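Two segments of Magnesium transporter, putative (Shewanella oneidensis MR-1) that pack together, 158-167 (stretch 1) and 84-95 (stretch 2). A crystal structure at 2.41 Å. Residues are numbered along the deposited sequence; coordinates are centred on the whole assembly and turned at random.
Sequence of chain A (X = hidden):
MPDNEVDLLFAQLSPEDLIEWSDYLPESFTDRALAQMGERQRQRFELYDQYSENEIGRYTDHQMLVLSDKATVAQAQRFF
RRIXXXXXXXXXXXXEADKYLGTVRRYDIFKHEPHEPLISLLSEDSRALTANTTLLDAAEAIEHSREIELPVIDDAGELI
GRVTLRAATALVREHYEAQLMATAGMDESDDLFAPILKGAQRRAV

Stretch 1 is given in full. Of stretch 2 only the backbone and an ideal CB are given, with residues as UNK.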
# COMPACT_ATOMS: atom_id res chain seq x y z
N GLU A 158 18.33 -19.74 -3.35
CA GLU A 158 18.02 -18.35 -3.63
C GLU A 158 18.40 -17.46 -2.48
O GLU A 158 18.11 -17.74 -1.32
CB GLU A 158 16.54 -18.13 -3.92
CG GLU A 158 16.02 -18.89 -5.14
CD GLU A 158 14.58 -18.52 -5.52
OE1 GLU A 158 13.99 -17.56 -4.93
OE2 GLU A 158 14.07 -19.17 -6.45
N LEU A 159 19.03 -16.35 -2.83
CA LEU A 159 19.41 -15.35 -1.86
C LEU A 159 18.15 -14.69 -1.37
O LEU A 159 17.51 -14.01 -2.13
CB LEU A 159 20.30 -14.30 -2.53
CG LEU A 159 20.77 -13.16 -1.66
CD1 LEU A 159 21.48 -13.77 -0.44
CD2 LEU A 159 21.66 -12.23 -2.48
N ILE A 160 17.77 -14.89 -0.12
CA ILE A 160 16.56 -14.24 0.38
C ILE A 160 16.81 -12.99 1.23
O ILE A 160 15.88 -12.22 1.49
CB ILE A 160 15.67 -15.21 1.14
CG1 ILE A 160 16.34 -15.62 2.44
CG2 ILE A 160 15.33 -16.42 0.24
CD1 ILE A 160 15.58 -16.73 3.17
N GLY A 161 18.05 -12.76 1.65
CA GLY A 161 18.36 -11.60 2.50
C GLY A 161 19.67 -11.74 3.24
O GLY A 161 20.51 -12.56 2.88
N ARG A 162 19.86 -10.95 4.29
CA ARG A 162 21.11 -11.02 5.04
C ARG A 162 20.85 -10.94 6.53
O ARG A 162 19.78 -10.51 6.95
CB ARG A 162 22.01 -9.88 4.63
CG ARG A 162 21.60 -8.57 5.23
CD ARG A 162 22.33 -7.41 4.63
NE ARG A 162 21.88 -6.17 5.25
CZ ARG A 162 22.64 -5.24 5.82
NH1 ARG A 162 23.97 -5.32 5.90
NH2 ARG A 162 22.05 -4.18 6.35
N VAL A 163 21.85 -11.33 7.31
CA VAL A 163 21.84 -11.09 8.73
C VAL A 163 23.06 -10.30 9.12
O VAL A 163 24.13 -10.60 8.66
CB VAL A 163 21.89 -12.38 9.48
CG1 VAL A 163 21.98 -12.08 10.98
CG2 VAL A 163 20.63 -13.15 9.17
N THR A 164 22.90 -9.30 9.96
CA THR A 164 24.01 -8.44 10.30
C THR A 164 24.69 -8.80 11.62
O THR A 164 24.12 -9.48 12.45
CB THR A 164 23.56 -7.01 10.42
OG1 THR A 164 22.62 -6.94 11.49
CG2 THR A 164 22.92 -6.50 9.14
N LEU A 165 25.90 -8.31 11.82
CA LEU A 165 26.58 -8.46 13.09
C LEU A 165 25.75 -7.87 14.23
O LEU A 165 25.64 -8.46 15.28
CB LEU A 165 27.97 -7.83 13.05
CG LEU A 165 28.75 -7.96 14.35
CD1 LEU A 165 28.88 -9.41 14.86
CD2 LEU A 165 30.09 -7.39 14.12
N ARG A 166 25.17 -6.70 14.01
CA ARG A 166 24.27 -6.08 14.99
C ARG A 166 23.12 -6.99 15.41
O ARG A 166 22.83 -7.10 16.59
CB ARG A 166 23.70 -4.77 14.45
CG ARG A 166 23.19 -3.86 15.55
CD ARG A 166 22.62 -2.57 14.98
NE ARG A 166 23.59 -1.86 14.15
CZ ARG A 166 24.62 -1.16 14.61
NH1 ARG A 166 25.45 -0.57 13.76
NH2 ARG A 166 24.83 -1.06 15.92
N ALA A 167 22.46 -7.62 14.44
CA ALA A 167 21.37 -8.55 14.73
C ALA A 167 21.91 -9.73 15.53
O ALA A 167 21.28 -10.19 16.47
CB ALA A 167 20.69 -9.01 13.45
N UNK A 84 23.45 4.22 2.04
CA UNK A 84 23.94 4.08 3.38
C UNK A 84 23.15 2.95 4.01
O UNK A 84 21.94 2.95 3.98
CB UNK A 84 23.82 5.38 4.17
N UNK A 85 23.84 1.95 4.51
CA UNK A 85 23.18 0.79 5.07
C UNK A 85 23.96 0.28 6.28
O UNK A 85 25.19 0.25 6.27
CB UNK A 85 23.04 -0.31 4.01
N UNK A 86 23.24 -0.08 7.33
CA UNK A 86 23.84 -0.60 8.53
C UNK A 86 24.64 -1.89 8.25
O UNK A 86 24.19 -2.77 7.50
CB UNK A 86 22.76 -0.86 9.58
N UNK A 87 25.83 -1.99 8.84
CA UNK A 87 26.63 -3.20 8.77
C UNK A 87 26.80 -3.70 7.39
O UNK A 87 26.50 -4.85 7.10
CB UNK A 87 26.01 -4.30 9.63
N UNK A 88 27.29 -2.85 6.52
CA UNK A 88 27.36 -3.19 5.15
C UNK A 88 28.73 -2.92 4.64
O UNK A 88 29.17 -1.79 4.64
CB UNK A 88 26.31 -2.43 4.34
N UNK A 89 29.42 -3.96 4.21
CA UNK A 89 30.58 -3.74 3.37
C UNK A 89 30.81 -4.84 2.34
O UNK A 89 31.91 -4.99 1.85
CB UNK A 89 31.82 -3.60 4.25
N UNK A 90 29.74 -5.57 2.02
CA UNK A 90 29.78 -6.60 1.01
C UNK A 90 28.59 -6.45 0.10
O UNK A 90 27.59 -5.83 0.45
CB UNK A 90 29.81 -7.99 1.64
N UNK A 91 28.69 -7.05 -1.06
CA UNK A 91 27.61 -7.00 -2.03
C UNK A 91 27.46 -8.39 -2.65
O UNK A 91 28.45 -9.09 -2.90
CB UNK A 91 27.88 -5.94 -3.10
N UNK A 92 26.22 -8.82 -2.83
CA UNK A 92 25.94 -10.19 -3.20
C UNK A 92 25.57 -10.30 -4.66
O UNK A 92 24.85 -9.46 -5.17
CB UNK A 92 24.82 -10.76 -2.33
N UNK A 93 26.08 -11.33 -5.33
CA UNK A 93 25.84 -11.53 -6.75
C UNK A 93 24.96 -12.71 -6.94
O UNK A 93 25.22 -13.78 -6.37
CB UNK A 93 27.15 -11.71 -7.52
N UNK A 94 23.91 -12.54 -7.75
CA UNK A 94 22.99 -13.62 -8.05
C UNK A 94 22.89 -13.83 -9.55
O UNK A 94 23.15 -12.91 -10.35
CB UNK A 94 21.61 -13.33 -7.46
N UNK A 95 22.52 -15.04 -9.96
CA UNK A 95 22.22 -15.29 -11.36
C UNK A 95 20.78 -14.89 -11.68
O UNK A 95 20.09 -14.33 -10.82
CB UNK A 95 22.45 -16.76 -11.70

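Stretch 2 runs as a loop, 84-89, and then a strand, 90-94, that lies nearly antiparallel to strand 159-164, with 9.5 Å between the two axes at their closest approach. That spacing leaves room for side chains between them.

Position 84 is out of reach of stretch 1, which therefore imposes no choice; it is Glu84. At 85 the CA-to-CB bond points sideways, yet the ideal CB lies 4.6 Å from Arg162 NH2. An aliphatic chain could cover the flat guanidinium without competing for its protons, and an acid could pair with it. The residue is Leu85, whose CD2 lies over one face of that group.

At 86 CB points toward stretch 1, 4.8 Å from Arg166 NE and 4.7 Å from Arg162 NH2. So much positive charge favours an acid, Asp or Glu, though Asn or Gln could also accept. Asp86 is found, forming a salt bridge in which Arg166 NE reaches Asp86 OD2 at 2.7 Å and Arg166 NH1 reaches Asp86 OD1 at 2.7 Å. The paired oxygens match the edge of the guanidinium. Arg162 is served by the backbone instead: its NH2 donates to Asp86 O at 2.8 Å, and its NH1 to the same Asp86 O at 3.0 Å.

Position 87 has phi/psi of 51/55, a left-handed conformation that Gly, Asn or Asp adopts most readily. Its CB, however, points toward stretch 1, 3.7 Å from Thr164 CB and 4.6 Å from Leu165 N, so a small side chain such as Ala, Ser or Cys is also reasonable. Cys87 places SG near the start of the helix, 4.2 Å from Leu165 N and 3.9 Å from Arg166 N. Its carbonyl receives a weak hydrogen bond, Arg162 NH1 to Cys87 O at 2.8 Å.

The CB of 88 points sideways, 4.0 Å from Arg162 NH1, and polar or small residues would fit. Asn88 turns to its own stretch, with a weak hydrogen bond from Asn88 ND2 to the backbone O of 90 at 3.0 Å. Positions 89, 90 and 91 meet nothing of stretch 1; they are Asp89, Asn90 and Leu91.

At 92 CB points toward stretch 1, just 3.5 Å from Leu159 CD2, calling for an apolar residue, aliphatic or aromatic. Phe92 extends its ring toward the aliphatic part of Arg162, with CE2 4.2 Å from Arg162 CB. Position 93 points away and is Ile93. Position 94 again faces Leu159, with room for a branched aliphatic chain; Val94 CG1 packs 3.6 Å from Leu159 CD2. Position 95 is out of reach, and is Asp95.

Stretch 2, residues 84-95: ELDCNDNLFIVD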
# COMPACT_ATOMS: atom_id res chain seq x y z
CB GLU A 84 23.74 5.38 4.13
CG GLU A 84 24.90 5.76 5.04
CD GLU A 84 24.67 7.09 5.67
OE1 GLU A 84 23.62 7.72 5.40
OE2 GLU A 84 25.55 7.51 6.45
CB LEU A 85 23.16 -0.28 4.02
CG LEU A 85 22.04 -1.26 4.09
CD1 LEU A 85 20.78 -0.49 3.79
CD2 LEU A 85 22.33 -2.33 3.03
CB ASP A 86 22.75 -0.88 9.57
CG ASP A 86 23.30 -1.14 10.94
OD1 ASP A 86 24.25 -0.45 11.36
OD2 ASP A 86 22.76 -2.03 11.63
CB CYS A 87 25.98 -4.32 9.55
SG CYS A 87 26.29 -4.19 11.24
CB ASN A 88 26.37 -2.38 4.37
CG ASN A 88 26.45 -2.65 2.88
OD1 ASN A 88 26.55 -1.71 2.10
ND2 ASN A 88 26.41 -3.95 2.48
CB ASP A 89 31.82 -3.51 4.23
CG ASP A 89 32.32 -4.78 4.81
OD1 ASP A 89 31.58 -5.80 4.73
OD2 ASP A 89 33.48 -4.75 5.29
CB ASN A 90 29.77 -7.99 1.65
CG ASN A 90 31.08 -8.33 2.27
OD1 ASN A 90 32.10 -7.77 1.91
ND2 ASN A 90 31.07 -9.25 3.20
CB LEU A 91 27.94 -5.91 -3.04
CG LEU A 91 27.03 -5.55 -4.19
CD1 LEU A 91 27.30 -4.10 -4.60
CD2 LEU A 91 27.35 -6.51 -5.30
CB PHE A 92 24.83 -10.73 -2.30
CG PHE A 92 25.15 -10.57 -0.85
CD1 PHE A 92 26.37 -11.00 -0.35
CD2 PHE A 92 24.28 -9.93 0.01
CE1 PHE A 92 26.69 -10.82 0.99
CE2 PHE A 92 24.60 -9.75 1.37
CZ PHE A 92 25.81 -10.19 1.84
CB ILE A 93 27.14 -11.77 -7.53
CG1 ILE A 93 28.12 -10.64 -7.28
CG2 ILE A 93 26.89 -11.91 -9.04
CD1 ILE A 93 27.61 -9.27 -7.63
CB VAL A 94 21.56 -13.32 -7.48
CG1 VAL A 94 21.59 -13.27 -5.94
CG2 VAL A 94 21.00 -12.04 -8.08
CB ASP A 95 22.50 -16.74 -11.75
CG ASP A 95 21.53 -17.74 -11.15
OD1 ASP A 95 20.46 -17.38 -10.59
OD2 ASP A 95 21.88 -18.93 -11.29
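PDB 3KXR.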